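Side-chain contacts in outer membrane porin protein 32 (Delftia acidovorans, PDB 2FGQ), which forms trimeric, anion-selective channels in the bacterial outer membrane and binds malate inside them: residues T5-V10 against W56-I61; T44-L47 against L51-G54; E87-R92 against T97-T102; Y175-N180 against S184-L189. All coordinates share one frame; numbering follows the deposited sequence.

All four contacts lie in or against the wall of one sixteen-stranded antiparallel barrel. Contact 1 is buried and aromatic, and bridges two strands that are not neighbours. Contact 2, nested within the loop closed by contact 1, shares strand 51-60 with it but is a partly buried hairpin, one face of which packs on the third subunit. Contact 4 is another hairpin, with a polar inner face and no other chain touching it. Contact 3 is the least extensive: a surface contact of an arginine and a glutamine that joins the wall to helix 96-101. Contacts 3 and 4 meet through Lys100, which forms a salt bridge with Asp179; contacts 1 and 3 do not touch.

Contact 1 (T5-V10 against W56-I61); sequences TLFGIV and WLEGEI
Phe7 and Trp56 meet across strands 4-17 and 51-60, which run in the same direction but share no backbone hydrogen bond, because strand 26-48 lies between them in the sheet. Phe7 CA and Glu58 CA are 8.9 Å apart, so side chains alone span the distance. Phe7 points toward 56-61, with CG between the backbone N and the carbonyl carbon (chi1 65°). The end of the ring does the touching: Phe7 CZ lies 3.6 Å from Trp56 NE1 and 3.5 Å from Glu58 OE1. Against the indole it forms an offset T-shaped stack, its edge turned to the indole face, with the ring planes 69° apart. The carboxylate oxygen lies at the edge of the phenyl ring, close to its plane. Trp56 NE1 donates to Glu58 OE1 over 2.9 Å, a bond that lies in the indole plane and meets the carboxylate on its anti side. This bond restrains both groups beside the edge of the phenyl ring, while Glu58 OE2 makes a salt bridge with Arg75 of the malate pocket. Arg42 and Arg76 add cation-pi contacts to Phe7 and Trp56, respectively. The residue before Phe7, Leu6, packs on Leu41 of the second subunit. The alternation of inward Phe7 with outward Leu6 is that of a porin barrel strand, whose side chains point by turns to the channel and to the outer wall.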
loop_
_atom_site.group_PDB
_atom_site.type_symbol
_atom_site.label_atom_id
_atom_site.label_comp_id
_atom_site.label_asym_id
_atom_site.label_seq_id
_atom_site.Cartn_x
_atom_site.Cartn_y
_atom_site.Cartn_z
ATOM N N THR A 5 -18.939 2.507 3.294
ATOM C CA THR A 5 -18.799 1.300 4.070
ATOM C C THR A 5 -17.387 0.768 3.968
ATOM O O THR A 5 -16.879 0.565 2.879
ATOM C CB THR A 5 -19.775 0.242 3.511
ATOM O OG1 THR A 5 -21.126 0.686 3.661
ATOM C CG2 THR A 5 -19.699 -1.026 4.328
ATOM N N LEU A 6 -16.768 0.526 5.117
ATOM C CA LEU A 6 -15.509 -0.172 5.205
ATOM C C LEU A 6 -15.864 -1.633 5.410
ATOM O O LEU A 6 -16.691 -1.949 6.253
ATOM C CB LEU A 6 -14.748 0.291 6.425
ATOM C CG LEU A 6 -13.562 -0.567 6.835
ATOM C CD1 LEU A 6 -12.453 -0.299 5.874
ATOM C CD2 LEU A 6 -13.202 -0.211 8.264
ATOM N N PHE A 7 -15.231 -2.519 4.665
ATOM C CA PHE A 7 -15.525 -3.941 4.787
ATOM C C PHE A 7 -14.264 -4.765 4.560
ATOM O O PHE A 7 -13.264 -4.284 4.044
ATOM C CB PHE A 7 -16.611 -4.366 3.787
ATOM C CG PHE A 7 -16.178 -4.243 2.357
ATOM C CD1 PHE A 7 -16.301 -3.033 1.679
ATOM C CD2 PHE A 7 -15.647 -5.350 1.679
ATOM C CE1 PHE A 7 -15.887 -2.924 0.368
ATOM C CE2 PHE A 7 -15.248 -5.247 0.354
ATOM C CZ PHE A 7 -15.369 -4.036 -0.298
ATOM N N GLY A 8 -14.353 -6.059 4.858
ATOM C CA GLY A 8 -13.246 -6.931 4.589
ATOM C C GLY A 8 -13.480 -8.334 5.052
ATOM O O GLY A 8 -14.532 -8.684 5.602
ATOM N N ILE A 9 -12.470 -9.141 4.767
ATOM C CA ILE A 9 -12.406 -10.540 5.172
ATOM C C ILE A 9 -10.967 -10.872 5.491
ATOM O O ILE A 9 -10.082 -10.617 4.701
ATOM C CB ILE A 9 -12.917 -11.543 4.073
ATOM C CG1 ILE A 9 -14.318 -11.190 3.592
ATOM C CG2 ILE A 9 -12.839 -12.961 4.595
ATOM C CD1 ILE A 9 -14.856 -12.090 2.501
ATOM N N VAL A 10 -10.743 -11.494 6.646
ATOM C CA VAL A 10 -9.456 -12.129 6.913
ATOM C C VAL A 10 -9.718 -13.646 6.998
ATOM O O VAL A 10 -10.436 -14.117 7.884
ATOM C CB VAL A 10 -8.749 -11.623 8.181
ATOM C CG1 VAL A 10 -7.402 -12.277 8.282
ATOM C CG2 VAL A 10 -8.604 -10.129 8.152
ATOM N N TRP A 56 -15.895 1.864 -5.489
ATOM C CA TRP A 56 -15.526 0.641 -4.794
ATOM C C TRP A 56 -14.035 0.436 -4.947
ATOM O O TRP A 56 -13.515 0.380 -6.076
ATOM C CB TRP A 56 -16.315 -0.484 -5.466
ATOM C CG TRP A 56 -16.264 -1.799 -4.776
ATOM C CD1 TRP A 56 -15.157 -2.507 -4.390
ATOM C CD2 TRP A 56 -17.387 -2.595 -4.427
ATOM N NE1 TRP A 56 -15.543 -3.707 -3.848
ATOM C CE2 TRP A 56 -16.897 -3.785 -3.840
ATOM C CE3 TRP A 56 -18.766 -2.428 -4.547
ATOM C CZ2 TRP A 56 -17.734 -4.801 -3.344
ATOM C CZ3 TRP A 56 -19.604 -3.446 -4.070
ATOM C CH2 TRP A 56 -19.089 -4.618 -3.489
ATOM N N LEU A 57 -13.329 0.377 -3.823
ATOM C CA LEU A 57 -11.878 0.189 -3.799
ATOM C C LEU A 57 -11.636 -1.050 -2.944
ATOM O O LEU A 57 -12.043 -1.084 -1.787
ATOM C CB LEU A 57 -11.168 1.372 -3.141
ATOM C CG LEU A 57 -11.311 2.686 -3.886
ATOM C CD1 LEU A 57 -10.792 3.813 -3.021
ATOM C CD2 LEU A 57 -10.613 2.653 -5.200
ATOM N N GLU A 58 -11.007 -2.086 -3.508
ATOM C CA GLU A 58 -10.792 -3.320 -2.771
ATOM C C GLU A 58 -9.475 -3.959 -3.162
ATOM O O GLU A 58 -9.126 -4.076 -4.326
ATOM C CB GLU A 58 -11.930 -4.258 -3.067
ATOM C CG GLU A 58 -11.904 -5.593 -2.367
ATOM C CD GLU A 58 -13.043 -6.512 -2.781
ATOM O OE1 GLU A 58 -14.195 -6.043 -2.875
ATOM O OE2 GLU A 58 -12.800 -7.735 -2.941
ATOM N N GLY A 59 -8.761 -4.431 -2.144
ATOM C CA GLY A 59 -7.509 -5.138 -2.319
ATOM C C GLY A 59 -7.427 -6.403 -1.508
ATOM O O GLY A 59 -8.101 -6.544 -0.495
ATOM N N GLU A 60 -6.581 -7.300 -1.988
ATOM C CA GLU A 60 -6.394 -8.572 -1.295
ATOM C C GLU A 60 -5.525 -8.365 -0.049
ATOM O O GLU A 60 -4.633 -7.508 0.015
ATOM C CB GLU A 60 -5.687 -9.573 -2.205
ATOM C CG GLU A 60 -5.631 -10.985 -1.656
ATOM C CD GLU A 60 -5.283 -12.073 -2.652
ATOM O OE1 GLU A 60 -5.212 -11.808 -3.879
ATOM O OE2 GLU A 60 -5.149 -13.249 -2.179
ATOM N N ILE A 61 -5.860 -9.157 0.968
ATOM C CA ILE A 61 -5.098 -9.260 2.201
ATOM C C ILE A 61 -4.367 -10.584 2.252
ATOM O O ILE A 61 -4.917 -11.616 1.930
ATOM C CB ILE A 61 -6.048 -9.088 3.419
ATOM C CG1 ILE A 61 -6.591 -7.662 3.446
ATOM C CG2 ILE A 61 -5.397 -9.508 4.731
ATOM C CD1 ILE A 61 -5.589 -6.608 3.798
#

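Contact 2 (T44-L47 against L51-G54); sequences TEDL and LKAG
Leu47 packs over strand 51-54, its CD1 3.8 Å from Leu51 CD2 and 4.0 Å from Ala53 CB, and this apolar patch is the tight part of the contact. The contact is part of the antiparallel hairpin of strands 26-48 and 51-60. Glu45 and Ala53 form a hydrogen-bonded pair, with Glu45 N 2.8 Å from Ala53 O and Ala53 N 2.9 Å from Glu45 O; Leu47 N adds a bond to Leu51 O. The side chains of Glu45 and Ala53 share one face of the sheet, which the third subunit covers. Buried there, the Glu45 carboxylate accepts hydrogen bonds from Ser283 and Thr286 of that subunit.

The other face, with Thr44, Asp46 and Lys52, is far looser and exposed. Lys52 leaves with CG anti to its carbonyl carbon (chi1 -66°), and its CD passes 3.7 Å from Thr44 CG2 before the chain bends at its end. Lys52 NZ stops 4.3 Å from Asp46 OD2, too far for a salt bridge, while the other oxygen, Asp46 OD1, is hydrogen-bonded to Gly48 N. The opposite charges on the exposed face are near but not bonded, whereas hydroxyls of the third subunit satisfy the buried Glu45 carboxylate, implying a face built for the trimer.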
loop_
_atom_site.group_PDB
_atom_site.type_symbol
_atom_site.label_atom_id
_atom_site.label_comp_id
_atom_site.label_asym_id
_atom_site.label_seq_id
_atom_site.Cartn_x
_atom_site.Cartn_y
_atom_site.Cartn_z
ATOM N N THR A 44 -22.197 4.629 -2.071
ATOM C CA THR A 44 -23.230 4.911 -3.030
ATOM C C THR A 44 -23.813 6.274 -2.665
ATOM O O THR A 44 -23.980 6.590 -1.487
ATOM C CB THR A 44 -24.358 3.815 -2.993
ATOM O OG1 THR A 44 -23.832 2.558 -3.441
ATOM C CG2 THR A 44 -25.373 4.070 -3.980
ATOM N N GLU A 45 -24.115 7.081 -3.663
ATOM C CA GLU A 45 -24.733 8.374 -3.467
ATOM C C GLU A 45 -25.985 8.455 -4.346
ATOM O O GLU A 45 -25.913 8.243 -5.533
ATOM C CB GLU A 45 -23.782 9.479 -3.924
ATOM C CG GLU A 45 -24.353 10.881 -3.757
ATOM C CD GLU A 45 -23.523 11.980 -4.421
ATOM O OE1 GLU A 45 -22.491 11.665 -5.048
ATOM O OE2 GLU A 45 -23.927 13.172 -4.339
ATOM N N ASP A 46 -27.105 8.827 -3.746
ATOM C CA ASP A 46 -28.349 9.058 -4.494
ATOM C C ASP A 46 -28.288 10.434 -5.130
ATOM O O ASP A 46 -28.138 11.434 -4.422
ATOM C CB ASP A 46 -29.511 8.969 -3.481
ATOM C CG ASP A 46 -30.871 9.069 -4.110
ATOM O OD1 ASP A 46 -31.005 9.324 -5.314
ATOM O OD2 ASP A 46 -31.905 8.897 -3.424
ATOM N N LEU A 47 -28.393 10.496 -6.455
ATOM C CA LEU A 47 -28.295 11.733 -7.210
ATOM C C LEU A 47 -29.655 12.295 -7.553
ATOM O O LEU A 47 -29.737 13.363 -8.148
ATOM C CB LEU A 47 -27.512 11.539 -8.505
ATOM C CG LEU A 47 -26.084 10.988 -8.328
ATOM C CD1 LEU A 47 -25.440 10.740 -9.681
ATOM C CD2 LEU A 47 -25.244 11.931 -7.539
ATOM N N LEU A 51 -31.110 7.905 -10.131
ATOM C CA LEU A 51 -29.696 7.744 -10.526
ATOM C C LEU A 51 -28.828 7.697 -9.281
ATOM O O LEU A 51 -29.070 8.444 -8.353
ATOM C CB LEU A 51 -29.279 8.918 -11.382
ATOM C CG LEU A 51 -27.911 8.874 -12.074
ATOM C CD1 LEU A 51 -27.842 7.694 -13.076
ATOM C CD2 LEU A 51 -27.600 10.200 -12.742
ATOM N N LYS A 52 -27.824 6.828 -9.282
ATOM C CA LYS A 52 -26.909 6.687 -8.159
ATOM C C LYS A 52 -25.465 6.675 -8.685
ATOM O O LYS A 52 -25.189 6.153 -9.754
ATOM C CB LYS A 52 -27.160 5.383 -7.414
ATOM C CG LYS A 52 -28.503 5.300 -6.721
ATOM C CD LYS A 52 -28.579 4.024 -5.883
ATOM C CE LYS A 52 -30.011 3.772 -5.355
ATOM N NZ LYS A 52 -30.602 4.992 -4.716
ATOM N N ALA A 53 -24.565 7.296 -7.942
ATOM C CA ALA A 53 -23.148 7.188 -8.202
ATOM C C ALA A 53 -22.546 6.269 -7.169
ATOM O O ALA A 53 -22.972 6.245 -6.025
ATOM C CB ALA A 53 -22.487 8.541 -8.123
ATOM N N GLY A 54 -21.516 5.548 -7.560
ATOM C CA GLY A 54 -20.855 4.639 -6.624
ATOM C C GLY A 54 -19.370 4.636 -6.832
ATOM O O GLY A 54 -18.865 5.023 -7.862
#

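Contact 3 (E87-R92 against T97-T102); sequences EVRLGR and TSQKLT. With MLT (D-malate), chain H.
The guanidinium of Arg89 is met at its edges by Gln99, by the Glu87 carboxylate and by a water; no group of the two segments lies on either of its faces. The Arg89-Gln99 contact joins the barrel wall to helix 96-101, part of the long segment between strands 86-90 and 137-141 that folds into the channel, as the constriction loop L3 does in general porins. Arg89 and Gln99 approach from opposite directions, their flat ends turned 56° apart. Arg89 NH1 donates to Gln99 OE1 over 3.2 Å, with an N-H...O angle of 146°; the donor sits in the amide carbonyl plane, on a lone pair. The same NH1 makes a salt bridge with Asp93. Along another edge Arg89 grips Glu87 side-on, NE reaching OE2 and NH2 reaching OE1, each over 3.2 Å. NE meets OE2 from above the carboxylate plane, while NH2 meets OE1 on the syn side. With partners on all three nitrogens, the group is restrained against rotation. A water accepts from Arg89 NH2 at 2.8 Å and gives a weak bond to Gln99 OE1. At the far end of the 97-102 segment the malate comes close, its O5 lying 2.9 Å from Thr102 OG1.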
loop_
_atom_site.group_PDB
_atom_site.type_symbol
_atom_site.label_atom_id
_atom_site.label_comp_id
_atom_site.label_asym_id
_atom_site.label_seq_id
_atom_site.Cartn_x
_atom_site.Cartn_y
_atom_site.Cartn_z
ATOM N N GLU A 87 -26.177 -0.646 -14.783
ATOM C CA GLU A 87 -24.985 -0.083 -14.144
ATOM C C GLU A 87 -23.829 -0.049 -15.120
ATOM O O GLU A 87 -23.566 -1.032 -15.824
ATOM C CB GLU A 87 -24.584 -0.937 -12.932
ATOM C CG GLU A 87 -23.436 -0.409 -12.109
ATOM C CD GLU A 87 -22.954 -1.414 -11.056
ATOM O OE1 GLU A 87 -23.255 -2.623 -11.136
ATOM O OE2 GLU A 87 -22.247 -1.007 -10.164
ATOM N N VAL A 88 -23.135 1.086 -15.151
ATOM C CA VAL A 88 -21.903 1.238 -15.887
ATOM C C VAL A 88 -20.781 1.486 -14.883
ATOM O O VAL A 88 -20.902 2.343 -14.031
ATOM C CB VAL A 88 -21.974 2.393 -16.899
ATOM C CG1 VAL A 88 -20.654 2.576 -17.582
ATOM C CG2 VAL A 88 -23.075 2.109 -17.931
ATOM N N ARG A 89 -19.696 0.727 -15.012
ATOM C CA ARG A 89 -18.505 0.867 -14.144
ATOM C C ARG A 89 -17.257 1.147 -14.956
ATOM O O ARG A 89 -17.050 0.548 -16.019
ATOM C CB ARG A 89 -18.244 -0.420 -13.416
ATOM C CG ARG A 89 -19.333 -0.968 -12.594
ATOM C CD ARG A 89 -18.862 -2.259 -11.840
ATOM N NE ARG A 89 -19.966 -2.956 -11.251
ATOM C CZ ARG A 89 -19.917 -4.177 -10.771
ATOM N NH1 ARG A 89 -18.815 -4.943 -10.840
ATOM N NH2 ARG A 89 -21.010 -4.658 -10.227
ATOM N N LEU A 90 -16.433 2.060 -14.441
ATOM C CA LEU A 90 -15.116 2.343 -14.993
ATOM C C LEU A 90 -14.041 1.997 -13.990
ATOM O O LEU A 90 -14.094 2.499 -12.868
ATOM C CB LEU A 90 -14.937 3.838 -15.276
ATOM C CG LEU A 90 -15.507 4.562 -16.508
ATOM C CD1 LEU A 90 -16.643 3.982 -17.153
ATOM C CD2 LEU A 90 -15.590 6.096 -16.353
ATOM N N GLY A 91 -13.033 1.248 -14.442
ATOM C CA GLY A 91 -11.902 0.909 -13.607
ATOM C C GLY A 91 -11.617 -0.578 -13.547
ATOM O O GLY A 91 -12.403 -1.450 -14.002
ATOM N N ARG A 92 -10.486 -0.917 -12.960
ATOM C CA ARG A 92 -10.110 -2.301 -12.804
ATOM C C ARG A 92 -11.161 -3.089 -12.004
ATOM O O ARG A 92 -11.656 -2.631 -10.974
ATOM C CB ARG A 92 -8.777 -2.413 -12.084
ATOM C CG ARG A 92 -8.348 -3.909 -12.036
ATOM C CD ARG A 92 -6.987 -4.103 -11.625
ATOM N NE ARG A 92 -6.689 -5.484 -11.349
ATOM C CZ ARG A 92 -6.206 -6.343 -12.231
ATOM N NH1 ARG A 92 -6.069 -6.039 -13.521
ATOM N NH2 ARG A 92 -5.874 -7.546 -11.817
ATOM N N THR A 97 -17.356 -11.802 -17.855
ATOM C CA THR A 97 -17.373 -13.253 -18.040
ATOM C C THR A 97 -16.913 -14.001 -16.779
ATOM O O THR A 97 -17.561 -14.966 -16.376
ATOM C CB THR A 97 -16.528 -13.629 -19.272
ATOM O OG1 THR A 97 -15.308 -12.870 -19.305
ATOM C CG2 THR A 97 -17.309 -13.263 -20.538
ATOM N N SER A 98 -15.862 -13.535 -16.115
ATOM C CA SER A 98 -15.435 -14.196 -14.896
ATOM C C SER A 98 -16.373 -13.898 -13.731
ATOM O O SER A 98 -16.689 -14.801 -12.955
ATOM C CB SER A 98 -14.002 -13.826 -14.516
ATOM O OG SER A 98 -13.966 -12.476 -14.112
ATOM N N GLN A 99 -16.831 -12.654 -13.625
ATOM C CA GLN A 99 -17.736 -12.262 -12.550
ATOM C C GLN A 99 -18.961 -13.173 -12.514
ATOM O O GLN A 99 -19.368 -13.666 -11.463
ATOM C CB GLN A 99 -18.149 -10.804 -12.659
ATOM C CG GLN A 99 -18.854 -10.338 -11.386
ATOM C CD GLN A 99 -19.231 -8.918 -11.420
ATOM O OE1 GLN A 99 -18.530 -8.080 -10.864
ATOM N NE2 GLN A 99 -20.365 -8.623 -12.041
ATOM N N LYS A 100 -19.517 -13.441 -13.679
ATOM C CA LYS A 100 -20.740 -14.221 -13.717
ATOM C C LYS A 100 -20.468 -15.717 -13.665
ATOM O O LYS A 100 -21.172 -16.443 -12.971
ATOM C CB LYS A 100 -21.516 -13.872 -14.984
ATOM C CG LYS A 100 -22.944 -14.428 -14.985
ATOM C CD LYS A 100 -23.828 -13.755 -13.953
ATOM C CE LYS A 100 -25.313 -13.986 -14.203
ATOM N NZ LYS A 100 -25.664 -15.370 -14.011
ATOM N N LEU A 101 -19.482 -16.194 -14.402
ATOM C CA LEU A 101 -19.329 -17.641 -14.548
ATOM C C LEU A 101 -18.618 -18.274 -13.334
ATOM O O LEU A 101 -18.845 -19.442 -13.033
ATOM C CB LEU A 101 -18.602 -18.002 -15.834
ATOM C CG LEU A 101 -19.486 -17.992 -17.096
ATOM C CD1 LEU A 101 -20.435 -19.182 -17.053
ATOM C CD2 LEU A 101 -20.235 -16.717 -17.315
ATOM N N THR A 102 -17.780 -17.532 -12.613
ATOM C CA THR A 102 -17.167 -18.118 -11.420
ATOM C C THR A 102 -18.213 -18.375 -10.321
ATOM O O THR A 102 -17.944 -19.117 -9.411
ATOM C CB THR A 102 -15.999 -17.277 -10.816
ATOM O OG1 THR A 102 -16.416 -15.942 -10.542
ATOM C CG2 THR A 102 -14.861 -17.180 -11.772
HETATM C C1 MLT H . -12.024 -13.261 -6.417
HETATM O O1 MLT H . -11.757 -13.885 -5.263
HETATM O O2 MLT H . -13.027 -12.440 -6.537
HETATM C C2 MLT H . -11.261 -13.491 -7.669
HETATM O O3 MLT H . -9.893 -13.650 -7.394
HETATM C C3 MLT H . -11.893 -14.664 -8.405
HETATM C C4 MLT H . -13.387 -14.414 -8.401
HETATM O O4 MLT H . -14.030 -13.878 -7.389
HETATM O O5 MLT H . -14.111 -14.707 -9.408
HETATM O O HOH W 1 -20.904 -7.032 -8.809
#

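Contact 4 (Y175-N180 against S184-L189); sequences YVAYDN and SASLGL
Ser184 OG donates to Asp179 OD2 across the two strands at 2.5 Å, a very short bond whose exact length is doubtful. Ser184 has OG anti to its backbone N (chi1 -176°), which lets the hydroxyl meet the carboxylate on the face the two residues share. The other oxygen, Asp179 OD1, is held by a salt bridge to Lys100 of helix 96-101 and by Asn149, so both carboxylate oxygens have partners. Tyr104 OH is hydrogen-bonded to both Ser184 OG and Ser186 OG, and Lys100 probably bonds Ser186 OG as well. Four backbone bonds knit the strands, among them Leu187 N to Val176 O at 2.9 Å, with an N-H...O angle of 171°, and Tyr178 N to Ala185 O at 2.9 Å. The pair is a beta hairpin of the porin barrel, and its polar face looks toward the helix folded into the channel. On the same face Ala177 CB lies 3.4 Å from Ser186 OG, and farther along Tyr175 CB lies 4.0 Å from Gly188 CA. Outward on the surface, consistent with a lipid-facing wall, Val176 CG2 rests 4.3 Å from Leu187 CB, and Tyr178 turns its ring edge-to-face with Phe148.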
loop_
_atom_site.group_PDB
_atom_site.type_symbol
_atom_site.label_atom_id
_atom_site.label_comp_id
_atom_site.label_asym_id
_atom_site.label_seq_id
_atom_site.Cartn_x
_atom_site.Cartn_y
_atom_site.Cartn_z
ATOM N N TYR A 175 -21.674 -11.730 -21.410
ATOM C CA TYR A 175 -22.491 -12.900 -21.164
ATOM C C TYR A 175 -23.963 -12.563 -21.288
ATOM O O TYR A 175 -24.383 -11.429 -21.155
ATOM C CB TYR A 175 -22.239 -13.491 -19.769
ATOM C CG TYR A 175 -22.671 -12.620 -18.629
ATOM C CD1 TYR A 175 -23.999 -12.608 -18.155
ATOM C CD2 TYR A 175 -21.740 -11.808 -18.001
ATOM C CE1 TYR A 175 -24.368 -11.769 -17.094
ATOM C CE2 TYR A 175 -22.080 -11.008 -16.972
ATOM C CZ TYR A 175 -23.378 -10.949 -16.523
ATOM O OH TYR A 175 -23.630 -10.147 -15.437
ATOM N N VAL A 176 -24.724 -13.607 -21.568
ATOM C CA VAL A 176 -26.165 -13.616 -21.384
ATOM C C VAL A 176 -26.511 -14.705 -20.367
ATOM O O VAL A 176 -25.841 -15.737 -20.273
ATOM C CB VAL A 176 -26.907 -13.847 -22.724
ATOM C CG1 VAL A 176 -26.701 -12.667 -23.643
ATOM C CG2 VAL A 176 -26.531 -15.166 -23.395
ATOM N N ALA A 177 -27.551 -14.459 -19.587
ATOM C CA ALA A 177 -27.919 -15.339 -18.506
ATOM C C ALA A 177 -29.400 -15.274 -18.176
ATOM O O ALA A 177 -30.116 -14.341 -18.588
ATOM C CB ALA A 177 -27.138 -15.006 -17.282
ATOM N N TYR A 178 -29.826 -16.310 -17.478
ATOM C CA TYR A 178 -31.151 -16.407 -16.879
ATOM C C TYR A 178 -30.940 -16.747 -15.399
ATOM O O TYR A 178 -30.290 -17.749 -15.080
ATOM C CB TYR A 178 -31.976 -17.486 -17.597
ATOM C CG TYR A 178 -33.352 -17.606 -16.994
ATOM C CD1 TYR A 178 -34.372 -16.760 -17.372
ATOM C CD2 TYR A 178 -33.605 -18.519 -16.005
ATOM C CE1 TYR A 178 -35.646 -16.838 -16.776
ATOM C CE2 TYR A 178 -34.856 -18.589 -15.385
ATOM C CZ TYR A 178 -35.879 -17.763 -15.786
ATOM O OH TYR A 178 -37.109 -17.853 -15.155
ATOM N N ASP A 179 -31.508 -15.932 -14.510
ATOM C CA ASP A 179 -31.413 -16.117 -13.075
ATOM C C ASP A 179 -32.751 -15.782 -12.472
ATOM O O ASP A 179 -33.172 -14.627 -12.526
ATOM C CB ASP A 179 -30.373 -15.156 -12.499
ATOM C CG ASP A 179 -28.993 -15.584 -12.829
ATOM O OD1 ASP A 179 -28.460 -15.108 -13.859
ATOM O OD2 ASP A 179 -28.387 -16.425 -12.119
ATOM N N ASN A 180 -33.402 -16.779 -11.893
ATOM C CA ASN A 180 -34.694 -16.567 -11.250
ATOM C C ASN A 180 -34.737 -16.814 -9.738
ATOM O O ASN A 180 -35.828 -16.834 -9.151
ATOM C CB ASN A 180 -35.772 -17.367 -12.001
ATOM C CG ASN A 180 -35.704 -18.858 -11.734
ATOM O OD1 ASN A 180 -34.875 -19.324 -10.928
ATOM N ND2 ASN A 180 -36.583 -19.627 -12.402
ATOM N N SER A 184 -30.109 -20.856 -12.329
ATOM C CA SER A 184 -29.150 -19.943 -12.939
ATOM C C SER A 184 -28.474 -20.634 -14.101
ATOM O O SER A 184 -28.041 -21.784 -13.971
ATOM C CB SER A 184 -28.089 -19.536 -11.895
ATOM O OG SER A 184 -27.167 -18.572 -12.407
ATOM N N ALA A 185 -28.385 -19.940 -15.232
ATOM C CA ALA A 185 -27.599 -20.439 -16.352
ATOM C C ALA A 185 -27.003 -19.247 -17.098
ATOM O O ALA A 185 -27.657 -18.234 -17.256
ATOM C CB ALA A 185 -28.465 -21.233 -17.285
ATOM N N SER A 186 -25.784 -19.406 -17.581
ATOM C CA SER A 186 -25.083 -18.312 -18.231
ATOM C C SER A 186 -24.179 -18.821 -19.331
ATOM O O SER A 186 -23.553 -19.866 -19.180
ATOM C CB SER A 186 -24.185 -17.535 -17.239
ATOM O OG SER A 186 -24.828 -17.214 -16.011
ATOM N N LEU A 187 -24.071 -18.027 -20.394
ATOM C CA LEU A 187 -23.135 -18.258 -21.480
ATOM C C LEU A 187 -22.257 -17.024 -21.627
ATOM O O LEU A 187 -22.761 -15.930 -21.840
ATOM C CB LEU A 187 -23.874 -18.511 -22.793
ATOM C CG LEU A 187 -22.986 -18.594 -24.050
ATOM C CD1 LEU A 187 -22.101 -19.814 -24.006
ATOM C CD2 LEU A 187 -23.881 -18.589 -25.290
ATOM N N GLY A 188 -20.944 -17.225 -21.484
ATOM C CA GLY A 188 -19.964 -16.168 -21.615
ATOM C C GLY A 188 -19.045 -16.389 -22.809
ATOM O O GLY A 188 -18.683 -17.512 -23.142
ATOM N N LEU A 189 -18.666 -15.293 -23.442
ATOM C CA LEU A 189 -17.732 -15.307 -24.569
ATOM C C LEU A 189 -16.788 -14.105 -24.406
ATOM O O LEU A 189 -17.227 -12.997 -24.113
ATOM C CB LEU A 189 -18.488 -15.110 -25.888
ATOM C CG LEU A 189 -19.598 -16.071 -26.317
ATOM C CD1 LEU A 189 -20.383 -15.481 -27.515
ATOM C CD2 LEU A 189 -18.936 -17.308 -26.704
#